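Local coordinates for antifreeze protein type II (PDB 2PY2) that probably binds to ice and restrains its growth in herring, in a calcium-dependent way, on a C-type lectin fold, at residues Arg14-Asn19 with Asn38-His43; Ser62-Thr67 with Ser122-Lys127; Cys101-Val106 with Asn113-Thr118. All coordinates share one frame; numbering follows the deposited sequence.

Contact 1: residues Arg14-Asn19 with Asn38-His43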
loop_
_atom_site.group_PDB
_atom_site.type_symbol
_atom_site.label_atom_id
_atom_site.label_comp_id
_atom_site.label_asym_id
_atom_site.label_seq_id
_atom_site.Cartn_x
_atom_site.Cartn_y
_atom_site.Cartn_z
ATOM N N ARG A 14 11.561 1.304 9.718
ATOM C CA ARG A 14 11.110 2.029 8.537
ATOM C C ARG A 14 10.277 3.230 8.970
ATOM O O ARG A 14 9.787 3.281 10.102
ATOM C CB ARG A 14 10.252 1.119 7.657
ATOM C CG ARG A 14 10.847 -0.254 7.407
ATOM C CD ARG A 14 9.780 -1.210 6.880
ATOM N NE ARG A 14 9.267 -0.786 5.587
ATOM C CZ ARG A 14 8.174 -1.282 5.018
ATOM N NH1 ARG A 14 7.468 -2.225 5.635
ATOM N NH2 ARG A 14 7.790 -0.839 3.828
ATOM N N CYS A 15 10.128 4.195 8.068
ATOM C CA CYS A 15 9.332 5.388 8.331
ATOM C C CYS A 15 8.141 5.346 7.383
ATOM O O CYS A 15 8.281 5.001 6.209
ATOM C CB CYS A 15 10.153 6.659 8.097
ATOM S SG CYS A 15 11.640 6.774 9.148
ATOM N N PHE A 16 6.971 5.693 7.903
ATOM C CA PHE A 16 5.742 5.661 7.122
ATOM C C PHE A 16 5.049 7.006 7.052
ATOM O O PHE A 16 5.171 7.834 7.961
ATOM C CB PHE A 16 4.776 4.645 7.731
ATOM C CG PHE A 16 5.262 3.230 7.661
ATOM C CD1 PHE A 16 4.850 2.388 6.631
ATOM C CD2 PHE A 16 6.129 2.733 8.627
ATOM C CE1 PHE A 16 5.294 1.077 6.569
ATOM C CE2 PHE A 16 6.582 1.415 8.574
ATOM C CZ PHE A 16 6.165 0.585 7.545
ATOM N N LEU A 17 4.311 7.217 5.969
ATOM C CA LEU A 17 3.578 8.454 5.795
ATOM C C LEU A 17 2.284 8.196 5.047
ATOM O O LEU A 17 2.260 7.453 4.063
ATOM C CB LEU A 17 4.410 9.481 5.024
ATOM C CG LEU A 17 3.729 10.838 4.812
ATOM C CD1 LEU A 17 3.549 11.533 6.155
ATOM C CD2 LEU A 17 4.570 11.704 3.894
ATOM N N PHE A 18 1.209 8.798 5.544
ATOM C CA PHE A 18 -0.099 8.691 4.921
ATOM C C PHE A 18 -0.248 9.926 4.044
ATOM O O PHE A 18 -0.134 11.058 4.528
ATOM C CB PHE A 18 -1.213 8.673 5.979
ATOM C CG PHE A 18 -2.608 8.707 5.400
ATOM C CD1 PHE A 18 -3.119 7.617 4.696
ATOM C CD2 PHE A 18 -3.415 9.827 5.563
ATOM C CE1 PHE A 18 -4.416 7.645 4.165
ATOM C CE2 PHE A 18 -4.716 9.866 5.038
ATOM C CZ PHE A 18 -5.216 8.772 4.337
ATOM N N ASN A 19 -0.461 9.705 2.752
ATOM C CA ASN A 19 -0.649 10.797 1.802
ATOM C C ASN A 19 -2.146 10.846 1.513
ATOM O O ASN A 19 -2.679 9.980 0.826
ATOM C CB ASN A 19 0.144 10.507 0.523
ATOM C CG ASN A 19 -0.004 11.592 -0.517
ATOM O OD1 ASN A 19 -0.607 12.632 -0.267
ATOM N ND2 ASN A 19 0.553 11.353 -1.702
ATOM N N ASN A 38 8.782 4.640 -1.381
ATOM C CA ASN A 38 8.032 3.773 -2.296
ATOM C C ASN A 38 6.677 3.566 -1.654
ATOM O O ASN A 38 6.556 3.711 -0.438
ATOM C CB ASN A 38 8.685 2.393 -2.404
ATOM C CG ASN A 38 9.893 2.380 -3.304
ATOM O OD1 ASN A 38 9.773 2.559 -4.508
ATOM N ND2 ASN A 38 11.068 2.169 -2.721
ATOM N N LEU A 39 5.655 3.245 -2.444
ATOM C CA LEU A 39 4.372 2.931 -1.835
ATOM C C LEU A 39 4.746 1.794 -0.894
ATOM O O LEU A 39 5.542 0.929 -1.246
ATOM C CB LEU A 39 3.361 2.479 -2.883
ATOM C CG LEU A 39 2.748 3.662 -3.633
ATOM C CD1 LEU A 39 1.880 3.172 -4.786
ATOM C CD2 LEU A 39 1.918 4.508 -2.642
ATOM N N ALA A 40 4.166 1.787 0.301
ATOM C CA ALA A 40 4.534 0.806 1.316
ATOM C C ALA A 40 4.275 -0.662 1.061
ATOM O O ALA A 40 3.322 -1.029 0.391
ATOM C CB ALA A 40 3.894 1.194 2.648
ATOM N N SER A 41 5.171 -1.497 1.580
ATOM C CA SER A 41 4.995 -2.944 1.507
ATOM C C SER A 41 4.610 -3.277 2.956
ATOM O O SER A 41 4.985 -2.541 3.883
ATOM C CB SER A 41 6.296 -3.660 1.109
ATOM O OG SER A 41 7.356 -3.408 2.021
ATOM N N ILE A 42 3.848 -4.348 3.144
ATOM C CA ILE A 42 3.395 -4.768 4.473
ATOM C C ILE A 42 3.785 -6.239 4.639
ATOM O O ILE A 42 3.515 -7.060 3.761
ATOM C CB ILE A 42 1.866 -4.561 4.607
ATOM C CG1 ILE A 42 1.557 -3.058 4.492
ATOM C CG2 ILE A 42 1.375 -5.088 5.958
ATOM C CD1 ILE A 42 0.091 -2.688 4.652
ATOM N N HIS A 43 4.406 -6.571 5.769
ATOM C CA HIS A 43 4.904 -7.927 5.990
ATOM C C HIS A 43 4.424 -8.679 7.227
ATOM O O HIS A 43 4.930 -9.763 7.529
ATOM C CB HIS A 43 6.429 -7.871 6.009
ATOM C CG HIS A 43 7.010 -7.233 4.788
ATOM N ND1 HIS A 43 7.100 -7.888 3.580
ATOM C CD2 HIS A 43 7.475 -5.978 4.574
ATOM C CE1 HIS A 43 7.594 -7.065 2.671
ATOM N NE2 HIS A 43 7.830 -5.899 3.248
HETATM O O HOH W 1 7.888 0.474 0.949
#

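Contact 2: residues Ser62-Thr67 with Ser122-Lys127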
loop_
_atom_site.group_PDB
_atom_site.type_symbol
_atom_site.label_atom_id
_atom_site.label_comp_id
_atom_site.label_asym_id
_atom_site.label_seq_id
_atom_site.Cartn_x
_atom_site.Cartn_y
_atom_site.Cartn_z
ATOM N N SER A 62 -6.657 2.945 0.889
ATOM C CA SER A 62 -5.392 3.506 0.431
ATOM C C SER A 62 -4.563 2.571 -0.458
ATOM O O SER A 62 -4.604 1.356 -0.307
ATOM C CB SER A 62 -4.540 3.873 1.649
ATOM O OG SER A 62 -5.208 4.778 2.517
ATOM N N TRP A 63 -3.815 3.161 -1.384
ATOM C CA TRP A 63 -2.928 2.393 -2.254
ATOM C C TRP A 63 -1.694 1.966 -1.462
ATOM O O TRP A 63 -1.189 2.732 -0.635
ATOM C CB TRP A 63 -2.405 3.270 -3.397
ATOM C CG TRP A 63 -3.346 3.538 -4.496
ATOM C CD1 TRP A 63 -3.673 4.757 -5.014
ATOM C CD2 TRP A 63 -4.028 2.568 -5.284
ATOM N NE1 TRP A 63 -4.522 4.603 -6.077
ATOM C CE2 TRP A 63 -4.754 3.268 -6.270
ATOM C CE3 TRP A 63 -4.095 1.169 -5.256
ATOM C CZ2 TRP A 63 -5.537 2.618 -7.225
ATOM C CZ3 TRP A 63 -4.877 0.523 -6.207
ATOM C CH2 TRP A 63 -5.584 1.250 -7.177
ATOM N N ILE A 64 -1.221 0.748 -1.710
ATOM C CA ILE A 64 0.025 0.286 -1.137
ATOM C C ILE A 64 0.853 -0.173 -2.346
ATOM O O ILE A 64 0.329 -0.264 -3.455
ATOM C CB ILE A 64 -0.138 -0.816 -0.048
ATOM C CG1 ILE A 64 -1.027 -1.955 -0.515
ATOM C CG2 ILE A 64 -0.664 -0.167 1.230
ATOM C CD1 ILE A 64 -1.107 -3.077 0.533
ATOM N N GLY A 65 2.131 -0.455 -2.138
ATOM C CA GLY A 65 3.004 -0.765 -3.262
ATOM C C GLY A 65 3.084 -2.122 -3.915
ATOM O O GLY A 65 4.150 -2.477 -4.422
ATOM N N GLY A 66 1.985 -2.865 -3.939
ATOM C CA GLY A 66 2.029 -4.186 -4.541
ATOM C C GLY A 66 1.179 -4.315 -5.784
ATOM O O GLY A 66 0.137 -3.678 -5.896
ATOM N N THR A 67 1.641 -5.121 -6.738
ATOM C CA THR A 67 0.888 -5.344 -7.967
ATOM C C THR A 67 1.314 -6.649 -8.630
ATOM O O THR A 67 2.390 -7.168 -8.345
ATOM C CB THR A 67 1.097 -4.207 -9.023
ATOM O OG1 THR A 67 2.183 -4.555 -9.887
ATOM C CG2 THR A 67 1.412 -2.866 -8.358
ATOM N N SER A 122 -6.027 7.623 -1.571
ATOM C CA SER A 122 -4.991 8.149 -0.706
ATOM C C SER A 122 -3.941 7.047 -0.747
ATOM O O SER A 122 -4.169 6.012 -1.367
ATOM C CB SER A 122 -5.527 8.304 0.714
ATOM O OG SER A 122 -6.626 9.188 0.717
ATOM N N SER A 123 -2.805 7.240 -0.091
ATOM C CA SER A 123 -1.790 6.202 -0.142
ATOM C C SER A 123 -0.858 6.177 1.054
ATOM O O SER A 123 -0.824 7.110 1.861
ATOM C CB SER A 123 -0.976 6.342 -1.434
ATOM O OG SER A 123 -0.360 7.618 -1.516
ATOM N N ILE A 124 -0.110 5.086 1.167
ATOM C CA ILE A 124 0.842 4.916 2.254
ATOM C C ILE A 124 2.233 4.830 1.653
ATOM O O ILE A 124 2.471 3.983 0.788
ATOM C CB ILE A 124 0.622 3.593 3.016
ATOM C CG1 ILE A 124 -0.868 3.383 3.323
ATOM C CG2 ILE A 124 1.484 3.585 4.278
ATOM C CD1 ILE A 124 -1.491 4.462 4.163
ATOM N N CYS A 125 3.145 5.689 2.101
ATOM C CA CYS A 125 4.522 5.656 1.611
ATOM C C CYS A 125 5.423 5.144 2.733
ATOM O O CYS A 125 5.125 5.323 3.917
ATOM C CB CYS A 125 5.032 7.048 1.199
ATOM S SG CYS A 125 4.246 7.912 -0.213
ATOM N N ALA A 126 6.521 4.501 2.363
ATOM C CA ALA A 126 7.457 3.996 3.360
ATOM C C ALA A 126 8.876 4.031 2.818
ATOM O O ALA A 126 9.090 4.001 1.609
ATOM C CB ALA A 126 7.086 2.573 3.766
ATOM N N LYS A 127 9.839 4.115 3.729
ATOM C CA LYS A 127 11.251 4.135 3.371
ATOM C C LYS A 127 12.062 3.774 4.607
ATOM O O LYS A 127 11.623 3.996 5.735
ATOM C CB LYS A 127 11.665 5.514 2.835
ATOM C CG LYS A 127 11.442 6.684 3.783
ATOM C CD LYS A 127 11.914 7.993 3.157
ATOM C CE LYS A 127 11.622 9.184 4.051
ATOM N NZ LYS A 127 12.148 10.459 3.475
#

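Contact 3: residues Cys101-Val106 with Asn113-Thr118. With CA (calcium ion), chain G.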
loop_
_atom_site.group_PDB
_atom_site.type_symbol
_atom_site.label_atom_id
_atom_site.label_comp_id
_atom_site.label_asym_id
_atom_site.label_seq_id
_atom_site.Cartn_x
_atom_site.Cartn_y
_atom_site.Cartn_z
ATOM N N CYS A 101 -3.431 -3.561 -9.040
ATOM C CA CYS A 101 -2.759 -2.799 -7.986
ATOM C C CYS A 101 -3.440 -3.058 -6.642
ATOM O O CYS A 101 -4.660 -3.118 -6.581
ATOM C CB CYS A 101 -2.810 -1.303 -8.326
ATOM S SG CYS A 101 -1.643 -0.842 -9.652
ATOM N N ILE A 102 -2.657 -3.211 -5.574
ATOM C CA ILE A 102 -3.242 -3.498 -4.254
ATOM C C ILE A 102 -3.723 -2.274 -3.495
ATOM O O ILE A 102 -2.969 -1.332 -3.273
ATOM C CB ILE A 102 -2.258 -4.245 -3.322
ATOM C CG1 ILE A 102 -1.817 -5.564 -3.959
ATOM C CG2 ILE A 102 -2.946 -4.561 -1.982
ATOM C CD1 ILE A 102 -0.824 -6.352 -3.104
ATOM N N GLN A 103 -4.985 -2.321 -3.084
ATOM C CA GLN A 103 -5.611 -1.259 -2.308
ATOM C C GLN A 103 -5.920 -1.868 -0.942
ATOM O O GLN A 103 -6.454 -2.979 -0.872
ATOM C CB GLN A 103 -6.929 -0.825 -2.958
ATOM C CG GLN A 103 -7.580 0.340 -2.245
ATOM C CD GLN A 103 -8.979 0.659 -2.755
ATOM O OE1 GLN A 103 -9.630 1.552 -2.233
ATOM N NE2 GLN A 103 -9.445 -0.074 -3.771
ATOM N N MET A 104 -5.586 -1.162 0.133
ATOM C CA MET A 104 -5.885 -1.664 1.480
ATOM C C MET A 104 -7.062 -0.878 2.093
ATOM O O MET A 104 -7.543 0.096 1.504
ATOM C CB MET A 104 -4.652 -1.560 2.392
ATOM C CG MET A 104 -4.297 -0.149 2.850
ATOM S SD MET A 104 -2.983 -0.162 4.105
ATOM C CE MET A 104 -3.965 -0.544 5.607
ATOM N N ASN A 105 -7.527 -1.302 3.274
ATOM C CA ASN A 105 -8.659 -0.641 3.943
ATOM C C ASN A 105 -9.920 -0.640 3.080
ATOM O O ASN A 105 -10.694 0.312 3.113
ATOM C CB ASN A 105 -8.321 0.813 4.288
ATOM C CG ASN A 105 -7.630 0.958 5.631
ATOM O OD1 ASN A 105 -7.096 2.028 5.956
ATOM N ND2 ASN A 105 -7.645 -0.107 6.425
ATOM N N VAL A 106 -10.123 -1.704 2.317
ATOM C CA VAL A 106 -11.266 -1.797 1.420
ATOM C C VAL A 106 -12.461 -2.483 2.056
ATOM O O VAL A 106 -12.310 -3.508 2.726
ATOM C CB VAL A 106 -10.883 -2.572 0.137
ATOM C CG1 VAL A 106 -12.046 -2.589 -0.855
ATOM C CG2 VAL A 106 -9.641 -1.941 -0.482
ATOM N N ASN A 113 -7.694 -5.560 -1.683
ATOM C CA ASN A 113 -8.453 -5.856 -2.878
ATOM C C ASN A 113 -7.597 -5.408 -4.069
ATOM O O ASN A 113 -7.057 -4.302 -4.033
ATOM C CB ASN A 113 -9.745 -5.049 -2.811
ATOM C CG ASN A 113 -10.711 -5.397 -3.894
ATOM O OD1 ASN A 113 -10.369 -5.376 -5.073
ATOM N ND2 ASN A 113 -11.944 -5.710 -3.506
ATOM N N ASP A 114 -7.417 -6.246 -5.094
ATOM C CA ASP A 114 -6.649 -5.751 -6.238
ATOM C C ASP A 114 -7.632 -4.904 -7.052
ATOM O O ASP A 114 -8.765 -5.301 -7.287
ATOM C CB ASP A 114 -5.955 -6.886 -7.049
ATOM C CG ASP A 114 -6.868 -8.055 -7.426
ATOM O OD1 ASP A 114 -7.945 -8.241 -6.848
ATOM O OD2 ASP A 114 -6.465 -8.837 -8.313
ATOM N N THR A 115 -7.227 -3.701 -7.435
ATOM C CA THR A 115 -8.154 -2.817 -8.130
ATOM C C THR A 115 -7.503 -2.090 -9.297
ATOM O O THR A 115 -6.283 -2.024 -9.390
ATOM C CB THR A 115 -8.815 -1.805 -7.109
ATOM O OG1 THR A 115 -8.354 -0.468 -7.324
ATOM C CG2 THR A 115 -8.512 -2.216 -5.682
ATOM N N PRO A 116 -8.314 -1.578 -10.231
ATOM C CA PRO A 116 -7.765 -0.860 -11.386
ATOM C C PRO A 116 -6.814 0.245 -10.912
ATOM O O PRO A 116 -7.182 1.092 -10.102
ATOM C CB PRO A 116 -9.014 -0.318 -12.073
ATOM C CG PRO A 116 -10.029 -1.382 -11.779
ATOM C CD PRO A 116 -9.783 -1.692 -10.327
ATOM N N CYS A 117 -5.592 0.235 -11.424
ATOM C CA CYS A 117 -4.595 1.210 -10.997
ATOM C C CYS A 117 -4.948 2.661 -11.288
ATOM O O CYS A 117 -4.336 3.560 -10.719
ATOM C CB CYS A 117 -3.240 0.888 -11.623
ATOM S SG CYS A 117 -2.692 -0.838 -11.398
ATOM N N THR A 118 -5.917 2.899 -12.169
ATOM C CA THR A 118 -6.309 4.270 -12.497
ATOM C C THR A 118 -7.242 4.927 -11.483
ATOM O O THR A 118 -7.505 6.126 -11.564
ATOM C CB THR A 118 -6.965 4.352 -13.886
ATOM O OG1 THR A 118 -7.991 3.360 -13.990
ATOM C CG2 THR A 118 -5.921 4.121 -14.975
HETATM CA CA CA G . -10.186 -7.279 -7.143
HETATM O O HOH W 2 -12.422 -5.939 -6.696
#

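Contact 1: residues Arg14-Asn19 with Asn38-His43
R14 reaches across to S41 with both terminal nitrogens of its guanidinium, and both end on the same carbonyl oxygen. NH1 donates to S41 O at 3.1 Å with an N-H...O angle of 154°; NH2 donates to that S41 O at 3.3 Å and is more bent. The oxygen lies close to the guanidinium plane, yet the two donors come from one face of the carbonyl plane, NH1 well above it. Arginine suits the place because its long chain, kinked at chi3 (64°), can span the gap and still present two N-H groups to one acceptor. CZ of F16, two residues along the same strand, sits 3.5 Å above one face of the R14 guanidinium, toward its rim. Beside the twin bonds, R14 NH2 lies 3.2 Å from S41 OG; that hydroxyl accepts from H43 NE2 at 2.8 Å. A water that donates to L39 O accepts a weak bond from R14 NH2.

F16 makes the apolar half. The CE1 edge of its ring meets A40 CB at 4.2 Å; alanine's single methyl points at the strand and gives the phenyl a small, compact neighbour that fits against the ring edge. S41 supplies the polar part of the contact and A40 the apolar part.

R14 NH1 also forms a salt bridge with E47, and S41 OG is hydrogen-bonded to D79. E47 belongs to helix 45-52, which packs on F16 through V51 as well; strand 121-128 lies between strands 14-20 and 38-39 and pairs antiparallel with both.

Contact 2: residues Ser62-Thr67 with Ser122-Lys127
W63 and S123 sit as partners in a parallel bridge, their side chains on one face of the sheet and their CB atoms 3.9 Å apart. S62 and S122 point to the other face, where S62 OG lies 4.0 Å from S122 CB. The strands diverge by 37°, so the closest pairing is confined to a few residues. W63 brackets S123 in the usual parallel fashion: its N donates to S122 O at 2.9 Å, and its O receives I124 N at 3.2 Å, that donor arriving nearly along the C=O axis.

Serine fits at 122 and 123 because a short side chain puts little bulk beside S62 and W63 CB. CG of W63 is anti to its carbonyl carbon (chi1 -77°), and the indole stays near S122 O and meets the rings of W25 and H121 edge-to-face. On the other side of the backbone, I124 has CG1 anti to its own carbonyl carbon (chi1 -46°), which brings CD1 over S62 CB at 4.0 Å. The two isoleucines run alongside each other in the same direction, with I64 CG2 against I124 CG1 at 4.1 Å. In I64 the CG2 methyl meets I124 while the longer branch leads away from this strand, and the side chain also packs on I102 and M104; in I124 the one longer branch meets both I64 and S62.

Every touching residue here is buried, and several of the polar atoms have clear partners. The hydroxyls of S62 and S122 bond to the carbonyl oxygens of I60 and P20, while the W63 backbone is paired at both N and O. The result is a joint held by two main-chain bonds, with serine CB and isoleucine carbons packed around them.

Contact 3: residues Cys101-Val106 with Asn113-Thr118
C101 with T115 and Q103 with N113 form two antiparallel hydrogen-bonded pairs, each closed by two main-chain bonds; the shortest is T115 N to C101 O at 2.8 Å. I102 and D114 make the non-hydrogen-bonded pair between them, and D114 CA lies 3.3 Å from C101 O in a CA-H...O contact. Just past T115, C117 in the following loop is joined to C101 of the strand by a disulfide, SG to SG, with a dihedral of 94° about the S-S bond.

This frame presents N113 and D114 to the calcium ion. D114 binds it twice, through its backbone O at 2.4 Å and its side-chain OD1 at 2.5 Å, while N113 OD1 is a longer ligand at 2.8 Å. An acidic group and a neutral amide both offer hard oxygen donors, apt for calcium; Q92, D94, E99 and a water complete the site. The second carboxylate oxygen, D114 OD2, accepts from T95 N, which probably helps to orient the group. V106 packs its CG1 and CG2, each 3.9 Å away, against N113 CB. Before V106, N105 takes a positive phi (58°), which asparagine tolerates well, in a G1 beta bulge facing C111.

Strands 101-106 and 111-115 are the arms of a hairpin. Strand 62-64 pairs antiparallel with the former, W63 packing on C101 and T115, and W25 of helix 25-33 lies against the disulfide.

The three contacts follow one curled sheet from the chain's ends toward the calcium. Contacts 1 and 2, with centres about 6 Å apart, share strand 121-128: N19 N meets S123 O, and C15 N meets K127 O, both probably hydrogen-bonded at 2.8 Å. Contact 3, centred about 10 Å from contact 2, joins it through strand 62-64, where M104 N lies 2.7 Å from S62 O. Contacts 1 and 3 stand about 15 Å apart between centres and on opposite sides of the chain's centre, and meet where I42 CD1 lies 4.0 Å from M104 SD. Calcium is bound within contact 3; the W63 side chain of contact 2 lies about 9 Å from the ion.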